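PDB 1Q1R: putidaredoxin reductase from Pseudomonas putida, which probably uses its FAD to pass electrons from a reduced pyridine nucleotide to putidaredoxin, the redox partner of the cytochrome P450cam monooxygenase. Local coordinates for residues Leu117-Gly122 and Cys215-Ser220; Ala127-Tyr132 and Gln223-Ala228; Asn150-Ile155 and Leu241-Ile246. All blocks are in the same frame, centred on the assembly; numbering follows the deposited sequence.

Contact 1: Leu117-Gly122 and Cys215-Ser220; sequences LPVASG and CGFEMS
The ring of Phe-217, on the outer strand 214-219 of a three-stranded antiparallel sheet, packs against the turn Leu-117 to Ala-120, so this ring, together with Val-119 on the Cys-215 carbonyl, joins the loop to the sheet within the glutathione reductase fold. CD2 of Leu-117 reaches the ring edge, 4.1 Å from Phe-217 CZ, while Ala-120 CB approaches obliquely, 3.8 Å from Phe-217 CE1. The Val-119 side chain runs at about a right angle to that of Phe-217 and brings CG2 to 4.0 Å from Phe-217 CE1. With CG anti to its own carbonyl carbon (chi1 -51°), the Phe-217 ring is carried across to the turn. Cut back to an alanine, this residue would probably leave Leu-117 CD2 and Ala-120 CB facing a gap, with the loop less firmly seated on the sheet. Val-124 and Ile-155 also touch the ring. Inside the loop, Ala-120 N donates to Leu-117 O at 2.9 Å, closing the turn. Strand 214-219 is itself shaped by a classic beta bulge, Cys-215 and Gly-216 together facing Leu-230. Backbone carbonyls take the remaining contacts: Val-119 CG1 packs 3.7 Å from Cys-215 O, and at the ring edge, near its plane, Val-119 O sits 3.1 Å from Phe-217 CE1.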
loop_
_atom_site.group_PDB
_atom_site.type_symbol
_atom_site.label_atom_id
_atom_site.label_comp_id
_atom_site.label_asym_id
_atom_site.label_seq_id
_atom_site.Cartn_x
_atom_site.Cartn_y
_atom_site.Cartn_z
ATOM N N LEU A 117 -3.507 -11.682 13.476
ATOM C CA LEU A 117 -3.881 -13.060 13.174
ATOM C C LEU A 117 -4.446 -13.619 14.487
ATOM O O LEU A 117 -3.732 -13.712 15.487
ATOM C CB LEU A 117 -2.651 -13.862 12.737
ATOM C CG LEU A 117 -2.849 -15.334 12.352
ATOM C CD1 LEU A 117 -3.797 -15.445 11.158
ATOM C CD2 LEU A 117 -1.498 -15.957 12.016
ATOM N N PRO A 118 -5.741 -13.979 14.504
ATOM C CA PRO A 118 -6.395 -14.518 15.704
ATOM C C PRO A 118 -5.663 -15.629 16.462
ATOM O O PRO A 118 -5.615 -15.610 17.692
ATOM C CB PRO A 118 -7.753 -14.976 15.173
ATOM C CG PRO A 118 -8.042 -13.945 14.111
ATOM C CD PRO A 118 -6.704 -13.859 13.392
ATOM N N VAL A 119 -5.095 -16.594 15.747
ATOM C CA VAL A 119 -4.404 -17.692 16.415
ATOM C C VAL A 119 -2.977 -17.373 16.850
ATOM O O VAL A 119 -2.245 -18.264 17.288
ATOM C CB VAL A 119 -4.388 -18.970 15.543
ATOM C CG1 VAL A 119 -5.813 -19.444 15.306
ATOM C CG2 VAL A 119 -3.683 -18.705 14.223
ATOM N N ALA A 120 -2.592 -16.105 16.737
ATOM C CA ALA A 120 -1.255 -15.678 17.132
ATOM C C ALA A 120 -1.348 -14.697 18.287
ATOM O O ALA A 120 -0.462 -13.862 18.486
ATOM C CB ALA A 120 -0.538 -15.037 15.959
ATOM N N SER A 121 -2.430 -14.802 19.048
ATOM C CA SER A 121 -2.656 -13.934 20.192
ATOM C C SER A 121 -1.710 -14.279 21.339
ATOM O O SER A 121 -0.998 -15.281 21.294
ATOM C CB SER A 121 -4.095 -14.088 20.677
ATOM O OG SER A 121 -4.328 -15.424 21.094
ATOM N N GLY A 122 -1.714 -13.435 22.364
ATOM C CA GLY A 122 -0.882 -13.664 23.531
ATOM C C GLY A 122 0.597 -13.878 23.289
ATOM O O GLY A 122 1.243 -13.118 22.565
ATOM N N CYS A 215 -3.737 -23.109 12.298
ATOM C CA CYS A 215 -4.585 -23.312 13.465
ATOM C C CYS A 215 -3.873 -22.989 14.770
ATOM O O CYS A 215 -4.517 -22.831 15.808
ATOM C CB CYS A 215 -5.116 -24.752 13.505
ATOM S SG CYS A 215 -3.867 -26.017 13.790
ATOM N N GLY A 216 -2.546 -22.886 14.728
ATOM C CA GLY A 216 -1.817 -22.571 15.943
ATOM C C GLY A 216 -0.308 -22.656 15.844
ATOM O O GLY A 216 0.253 -22.795 14.753
ATOM N N PHE A 217 0.358 -22.584 16.993
ATOM C CA PHE A 217 1.815 -22.632 17.018
ATOM C C PHE A 217 2.366 -23.413 18.204
ATOM O O PHE A 217 1.683 -23.609 19.209
ATOM C CB PHE A 217 2.403 -21.212 17.096
ATOM C CG PHE A 217 1.861 -20.259 16.069
ATOM C CD1 PHE A 217 0.645 -19.618 16.267
ATOM C CD2 PHE A 217 2.572 -20.002 14.903
ATOM C CE1 PHE A 217 0.141 -18.729 15.314
ATOM C CE2 PHE A 217 2.081 -19.120 13.947
ATOM C CZ PHE A 217 0.862 -18.482 14.153
ATOM N N GLU A 218 3.609 -23.858 18.069
ATOM C CA GLU A 218 4.300 -24.542 19.151
ATOM C C GLU A 218 5.340 -23.505 19.560
ATOM O O GLU A 218 5.848 -22.773 18.704
ATOM C CB GLU A 218 4.983 -25.817 18.660
ATOM C CG GLU A 218 4.014 -26.835 18.092
ATOM C CD GLU A 218 4.680 -28.136 17.694
ATOM O OE1 GLU A 218 5.851 -28.111 17.263
ATOM O OE2 GLU A 218 4.017 -29.189 17.797
ATOM N N MET A 219 5.639 -23.419 20.851
ATOM C CA MET A 219 6.608 -22.443 21.334
ATOM C C MET A 219 7.562 -22.988 22.376
ATOM O O MET A 219 7.246 -23.951 23.066
ATOM C CB MET A 219 5.880 -21.247 21.927
ATOM C CG MET A 219 5.103 -20.455 20.915
ATOM S SD MET A 219 4.470 -19.013 21.713
ATOM C CE MET A 219 5.975 -18.025 21.838
ATOM N N SER A 220 8.729 -22.356 22.488
ATOM C CA SER A 220 9.735 -22.761 23.465
ATOM C C SER A 220 9.392 -22.102 24.798
ATOM O O SER A 220 9.045 -20.924 24.847
ATOM C CB SER A 220 11.135 -22.332 23.006
ATOM O OG SER A 220 11.193 -20.931 22.792
#

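Contact 2: Ala127-Tyr132 and Gln223-Ala228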
loop_
_atom_site.group_PDB
_atom_site.type_symbol
_atom_site.label_atom_id
_atom_site.label_comp_id
_atom_site.label_asym_id
_atom_site.label_seq_id
_atom_site.Cartn_x
_atom_site.Cartn_y
_atom_site.Cartn_z
ATOM N N ALA A 127 6.344 -13.138 20.829
ATOM C CA ALA A 127 7.626 -13.731 20.452
ATOM C C ALA A 127 8.434 -12.795 19.549
ATOM O O ALA A 127 7.888 -12.171 18.639
ATOM C CB ALA A 127 7.397 -15.065 19.755
ATOM N N ASN A 128 9.738 -12.705 19.801
ATOM C CA ASN A 128 10.588 -11.828 19.007
ATOM C C ASN A 128 10.803 -12.380 17.599
ATOM O O ASN A 128 11.320 -11.680 16.721
ATOM C CB ASN A 128 11.931 -11.610 19.715
ATOM C CG ASN A 128 12.822 -12.825 19.674
ATOM O OD1 ASN A 128 12.349 -13.958 19.716
ATOM N ND2 ASN A 128 14.130 -12.596 19.604
ATOM N N ASN A 129 10.404 -13.634 17.383
ATOM C CA ASN A 129 10.550 -14.233 16.067
ATOM C C ASN A 129 9.216 -14.401 15.336
ATOM O O ASN A 129 9.084 -15.222 14.433
ATOM C CB ASN A 129 11.320 -15.561 16.149
ATOM C CG ASN A 129 10.534 -16.664 16.811
ATOM O OD1 ASN A 129 9.671 -16.420 17.652
ATOM N ND2 ASN A 129 10.858 -17.898 16.456
ATOM N N PHE A 130 8.230 -13.614 15.750
ATOM C CA PHE A 130 6.923 -13.579 15.097
ATOM C C PHE A 130 6.690 -12.085 14.907
ATOM O O PHE A 130 6.648 -11.340 15.883
ATOM C CB PHE A 130 5.797 -14.132 15.977
ATOM C CG PHE A 130 4.440 -14.063 15.315
ATOM C CD1 PHE A 130 3.955 -15.139 14.575
ATOM C CD2 PHE A 130 3.690 -12.893 15.360
ATOM C CE1 PHE A 130 2.747 -15.050 13.885
ATOM C CE2 PHE A 130 2.474 -12.792 14.669
ATOM C CZ PHE A 130 2.007 -13.875 13.932
ATOM N N ARG A 131 6.542 -11.644 13.664
ATOM C CA ARG A 131 6.342 -10.225 13.400
ATOM C C ARG A 131 5.434 -9.949 12.218
ATOM O O ARG A 131 5.285 -10.784 11.326
ATOM C CB ARG A 131 7.688 -9.546 13.102
ATOM C CG ARG A 131 8.538 -9.183 14.312
ATOM C CD ARG A 131 8.176 -7.801 14.844
ATOM N NE ARG A 131 9.062 -7.403 15.932
ATOM C CZ ARG A 131 9.079 -6.196 16.488
ATOM N NH1 ARG A 131 8.252 -5.251 16.061
ATOM N NH2 ARG A 131 9.936 -5.934 17.468
ATOM N N TYR A 132 4.837 -8.762 12.237
ATOM C CA TYR A 132 4.023 -8.264 11.138
ATOM C C TYR A 132 5.024 -7.293 10.498
ATOM O O TYR A 132 6.053 -6.992 11.108
ATOM C CB TYR A 132 2.803 -7.491 11.655
ATOM C CG TYR A 132 1.799 -8.366 12.367
ATOM C CD1 TYR A 132 1.908 -8.619 13.737
ATOM C CD2 TYR A 132 0.768 -8.986 11.659
ATOM C CE1 TYR A 132 1.013 -9.477 14.386
ATOM C CE2 TYR A 132 -0.130 -9.844 12.290
ATOM C CZ TYR A 132 -0.001 -10.086 13.654
ATOM O OH TYR A 132 -0.876 -10.946 14.273
ATOM N N GLN A 223 12.709 -19.462 25.978
ATOM C CA GLN A 223 12.859 -18.286 25.129
ATOM C C GLN A 223 11.556 -17.630 24.686
ATOM O O GLN A 223 11.569 -16.522 24.153
ATOM C CB GLN A 223 13.682 -18.661 23.901
ATOM C CG GLN A 223 15.066 -19.177 24.247
ATOM C CD GLN A 223 15.573 -20.182 23.239
ATOM O OE1 GLN A 223 15.604 -19.913 22.034
ATOM N NE2 GLN A 223 15.974 -21.356 23.723
ATOM N N GLN A 224 10.434 -18.303 24.910
ATOM C CA GLN A 224 9.143 -17.759 24.505
ATOM C C GLN A 224 9.179 -17.403 23.017
ATOM O O GLN A 224 8.715 -16.342 22.610
ATOM C CB GLN A 224 8.805 -16.507 25.321
ATOM C CG GLN A 224 8.552 -16.766 26.800
ATOM C CD GLN A 224 7.318 -17.613 27.033
ATOM O OE1 GLN A 224 6.193 -17.186 26.760
ATOM N NE2 GLN A 224 7.522 -18.825 27.534
ATOM N N LYS A 225 9.747 -18.294 22.214
ATOM C CA LYS A 225 9.830 -18.086 20.775
ATOM C C LYS A 225 9.035 -19.163 20.047
ATOM O O LYS A 225 8.837 -20.259 20.571
ATOM C CB LYS A 225 11.291 -18.126 20.317
ATOM C CG LYS A 225 12.111 -16.939 20.815
ATOM C CD LYS A 225 13.602 -17.067 20.502
ATOM C CE LYS A 225 13.883 -17.165 19.011
ATOM N NZ LYS A 225 15.354 -17.084 18.723
ATOM N N VAL A 226 8.567 -18.842 18.844
ATOM C CA VAL A 226 7.818 -19.804 18.048
ATOM C C VAL A 226 8.812 -20.829 17.515
ATOM O O VAL A 226 9.916 -20.470 17.100
ATOM C CB VAL A 226 7.119 -19.120 16.847
ATOM C CG1 VAL A 226 6.516 -20.180 15.913
ATOM C CG2 VAL A 226 6.034 -18.171 17.349
ATOM N N THR A 227 8.434 -22.103 17.552
ATOM C CA THR A 227 9.294 -23.158 17.043
ATOM C C THR A 227 8.615 -23.877 15.888
ATOM O O THR A 227 9.265 -24.607 15.141
ATOM C CB THR A 227 9.643 -24.198 18.135
ATOM O OG1 THR A 227 8.436 -24.707 18.712
ATOM C CG2 THR A 227 10.499 -23.562 19.222
ATOM N N ALA A 228 7.307 -23.680 15.737
ATOM C CA ALA A 228 6.589 -24.330 14.647
ATOM C C ALA A 228 5.200 -23.753 14.392
ATOM O O ALA A 228 4.544 -23.244 15.298
ATOM C CB ALA A 228 6.487 -25.835 14.913
HETATM O O HOH W 1 10.670 -13.905 22.104
#
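The carboxamide of Asn-129 grips the backbone of Val-226 from both of its polar atoms, with Val-226 O in the amide plane. OD1 accepts from Val-226 N at 2.9 Å (N-H...O angle 160°), the donor lying in the carbonyl plane on a lone pair. ND2 donates a hydrogen bond to Val-226 O at 2.8 Å, and that oxygen is only 1° out of the amide plane. Two bonds to one residue fix the rotation of the amide, and chi1 of 70°, which sets CG between the backbone N and the carbonyl carbon, turns the group toward strand 226-231. ND2 also bonds Asp-240 O. The other flat group, the Phe-130 ring, has Tyr-132 CE1 at its edge and in its plane; across the contact Phe-130 offers CB, 4.3 Å from Val-226 CG2. Asn-128 lays OD1 beside the aliphatic chain of Lys-225, 3.2 Å from Lys-225 CG. Ala-127 CB packs 3.4 Å from Gln-224 O. A water accepts from Asn-128 N at 2.8 Å and lies 3.2 Å from Gln-224 O, to which it can donate. Ala-127 to Phe-130 form a type I beta turn, closed by Phe-130 N to Ala-127 O. Here an asparagine side chain pairs with a strand's peptide groups, mimicking a backbone partner and tying the turn before strand 130-132 to the antiparallel sheet.

Contact 3: Asn150-Ile155 and Leu241-Ile246; sequences NRLVVI and LVIAGI
Leu-152 and Ile-243 cross obliquely on one face of a parallel strand pair, and Ile-155 and Val-242 do the same on the other. On the first face Leu-152 CD1 leans over the neighbouring strand, 3.8 Å from Ile-243 CD1 and 3.9 Å from Leu-241 CG. Its chi1 of 165° places CG opposite the backbone N, and from there the methyl reaches across. Val-154 points to this same face, where helix 159-170 packs on Leu-152, Val-154 and Ile-243. On the reverse face Ile-155 CD1 meets Val-242 CG1 at 3.7 Å; Ile-155 CB and Ala-244 CB follow at 4.3 Å, with Phe-130 touching both Val-242 and Ala-244. The evidence for the parallel register is a ladder of five backbone bonds, alternating in direction, from Leu-241 N on Arg-151 O to Gly-245 N on Ile-155 O at 2.8 Å. The axes of 151-155 and 241-244 run 14° apart in direction and 4.7 Å apart at closest approach. Strand 151-155 is followed by Gly-156 and Gly-158 in the turn and Gly-161 in the first turn of helix 159-170, consistent with the GxGxxG dinucleotide-binding motif, and the five-stranded parallel sheet is that of a Rossmann-type domain, probably the one that binds NAD(H).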
loop_
_atom_site.group_PDB
_atom_site.type_symbol
_atom_site.label_atom_id
_atom_site.label_comp_id
_atom_site.label_asym_id
_atom_site.label_seq_id
_atom_site.Cartn_x
_atom_site.Cartn_y
_atom_site.Cartn_z
ATOM N N ASN A 150 17.963 -20.957 7.947
ATOM C CA ASN A 150 16.947 -20.947 8.987
ATOM C C ASN A 150 15.603 -21.061 8.282
ATOM O O ASN A 150 15.495 -20.789 7.080
ATOM C CB ASN A 150 17.023 -19.669 9.831
ATOM C CG ASN A 150 17.872 -19.856 11.077
ATOM O OD1 ASN A 150 18.743 -20.726 11.115
ATOM N ND2 ASN A 150 17.631 -19.037 12.096
ATOM N N ARG A 151 14.580 -21.473 9.017
ATOM C CA ARG A 151 13.268 -21.652 8.419
ATOM C C ARG A 151 12.287 -20.520 8.660
ATOM O O ARG A 151 11.994 -20.154 9.800
ATOM C CB ARG A 151 12.668 -22.981 8.893
ATOM C CG ARG A 151 13.381 -24.199 8.312
ATOM C CD ARG A 151 13.074 -25.474 9.088
ATOM N NE ARG A 151 13.665 -26.647 8.449
ATOM C CZ ARG A 151 13.146 -27.265 7.390
ATOM N NH1 ARG A 151 12.014 -26.829 6.851
ATOM N NH2 ARG A 151 13.764 -28.314 6.862
ATOM N N LEU A 152 11.774 -19.972 7.564
ATOM C CA LEU A 152 10.801 -18.896 7.629
ATOM C C LEU A 152 9.449 -19.368 7.126
ATOM O O LEU A 152 9.359 -20.120 6.155
ATOM C CB LEU A 152 11.237 -17.702 6.769
ATOM C CG LEU A 152 10.143 -16.660 6.455
ATOM C CD1 LEU A 152 9.698 -15.963 7.733
ATOM C CD2 LEU A 152 10.667 -15.636 5.456
ATOM N N VAL A 153 8.402 -18.933 7.808
ATOM C CA VAL A 153 7.054 -19.231 7.379
ATOM C C VAL A 153 6.357 -17.889 7.278
ATOM O O VAL A 153 6.255 -17.149 8.257
ATOM C CB VAL A 153 6.277 -20.122 8.368
ATOM C CG1 VAL A 153 4.827 -20.249 7.896
ATOM C CG2 VAL A 153 6.913 -21.508 8.441
ATOM N N VAL A 154 5.917 -17.560 6.069
ATOM C CA VAL A 154 5.206 -16.318 5.820
ATOM C C VAL A 154 3.718 -16.663 5.785
ATOM O O VAL A 154 3.308 -17.569 5.061
ATOM C CB VAL A 154 5.597 -15.706 4.450
ATOM C CG1 VAL A 154 4.807 -14.431 4.211
ATOM C CG2 VAL A 154 7.107 -15.445 4.397
ATOM N N ILE A 155 2.920 -15.951 6.572
ATOM C CA ILE A 155 1.479 -16.187 6.597
ATOM C C ILE A 155 0.793 -15.043 5.863
ATOM O O ILE A 155 0.713 -13.922 6.371
ATOM C CB ILE A 155 0.949 -16.271 8.041
ATOM C CG1 ILE A 155 1.710 -17.361 8.804
ATOM C CG2 ILE A 155 -0.545 -16.593 8.029
ATOM C CD1 ILE A 155 1.469 -17.357 10.304
ATOM N N LEU A 241 11.467 -18.321 12.182
ATOM C CA LEU A 241 10.908 -16.983 12.025
ATOM C C LEU A 241 9.537 -17.060 11.366
ATOM O O LEU A 241 9.325 -17.858 10.456
ATOM C CB LEU A 241 11.844 -16.138 11.155
ATOM C CG LEU A 241 11.495 -14.673 10.890
ATOM C CD1 LEU A 241 11.519 -13.886 12.199
ATOM C CD2 LEU A 241 12.507 -14.091 9.897
ATOM N N VAL A 242 8.612 -16.230 11.833
ATOM C CA VAL A 242 7.266 -16.192 11.274
ATOM C C VAL A 242 6.897 -14.747 10.999
ATOM O O VAL A 242 6.978 -13.895 11.881
ATOM C CB VAL A 242 6.205 -16.792 12.238
ATOM C CG1 VAL A 242 4.809 -16.647 11.627
ATOM C CG2 VAL A 242 6.507 -18.264 12.503
ATOM N N ILE A 243 6.509 -14.471 9.761
ATOM C CA ILE A 243 6.112 -13.128 9.368
ATOM C C ILE A 243 4.677 -13.214 8.876
ATOM O O ILE A 243 4.372 -13.966 7.951
ATOM C CB ILE A 243 7.022 -12.595 8.256
ATOM C CG1 ILE A 243 8.451 -12.462 8.791
ATOM C CG2 ILE A 243 6.492 -11.254 7.746
ATOM C CD1 ILE A 243 9.484 -12.206 7.713
ATOM N N ALA A 244 3.796 -12.452 9.512
ATOM C CA ALA A 244 2.387 -12.474 9.152
ATOM C C ALA A 244 1.941 -11.206 8.436
ATOM O O ALA A 244 2.322 -10.094 8.805
ATOM C CB ALA A 244 1.533 -12.694 10.409
ATOM N N GLY A 245 1.119 -11.394 7.409
ATOM C CA GLY A 245 0.602 -10.278 6.645
ATOM C C GLY A 245 -0.719 -10.693 6.027
ATOM O O GLY A 245 -0.750 -11.231 4.921
ATOM N N ILE A 246 -1.811 -10.453 6.745
ATOM C CA ILE A 246 -3.132 -10.823 6.257
ATOM C C ILE A 246 -4.015 -9.610 5.990
ATOM O O ILE A 246 -5.232 -9.672 6.157
ATOM C CB ILE A 246 -3.855 -11.750 7.258
ATOM C CG1 ILE A 246 -3.999 -11.050 8.610
ATOM C CG2 ILE A 246 -3.079 -13.047 7.409
ATOM C CD1 ILE A 246 -4.846 -11.806 9.605
#

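How the contacts relate
The three contacts lie on the same side of the chain's centre, their own centres about 9 Å (contacts 1 and 2), about 10 Å (2 and 3) and about 12 Å (1 and 3) apart. Along the chain all three first segments, 117-122, 127-132 and 150-155, precede all three second ones, so the contacts cross in sequence. Contacts 1 and 2 share the antiparallel sheet through its neighbouring strands 214-219 and 226-231; contacts 2 and 3 share the parallel sheet, in which 130-132 flanks 241-244. Leu-117 CD2 packs 3.7 Å from Ile-155 CD1. Contact 2 ties the antiparallel sheet to the turn before edge strand 130-132, contact 1 seats the preceding loop on it, and contact 3 is internal to the parallel sheet.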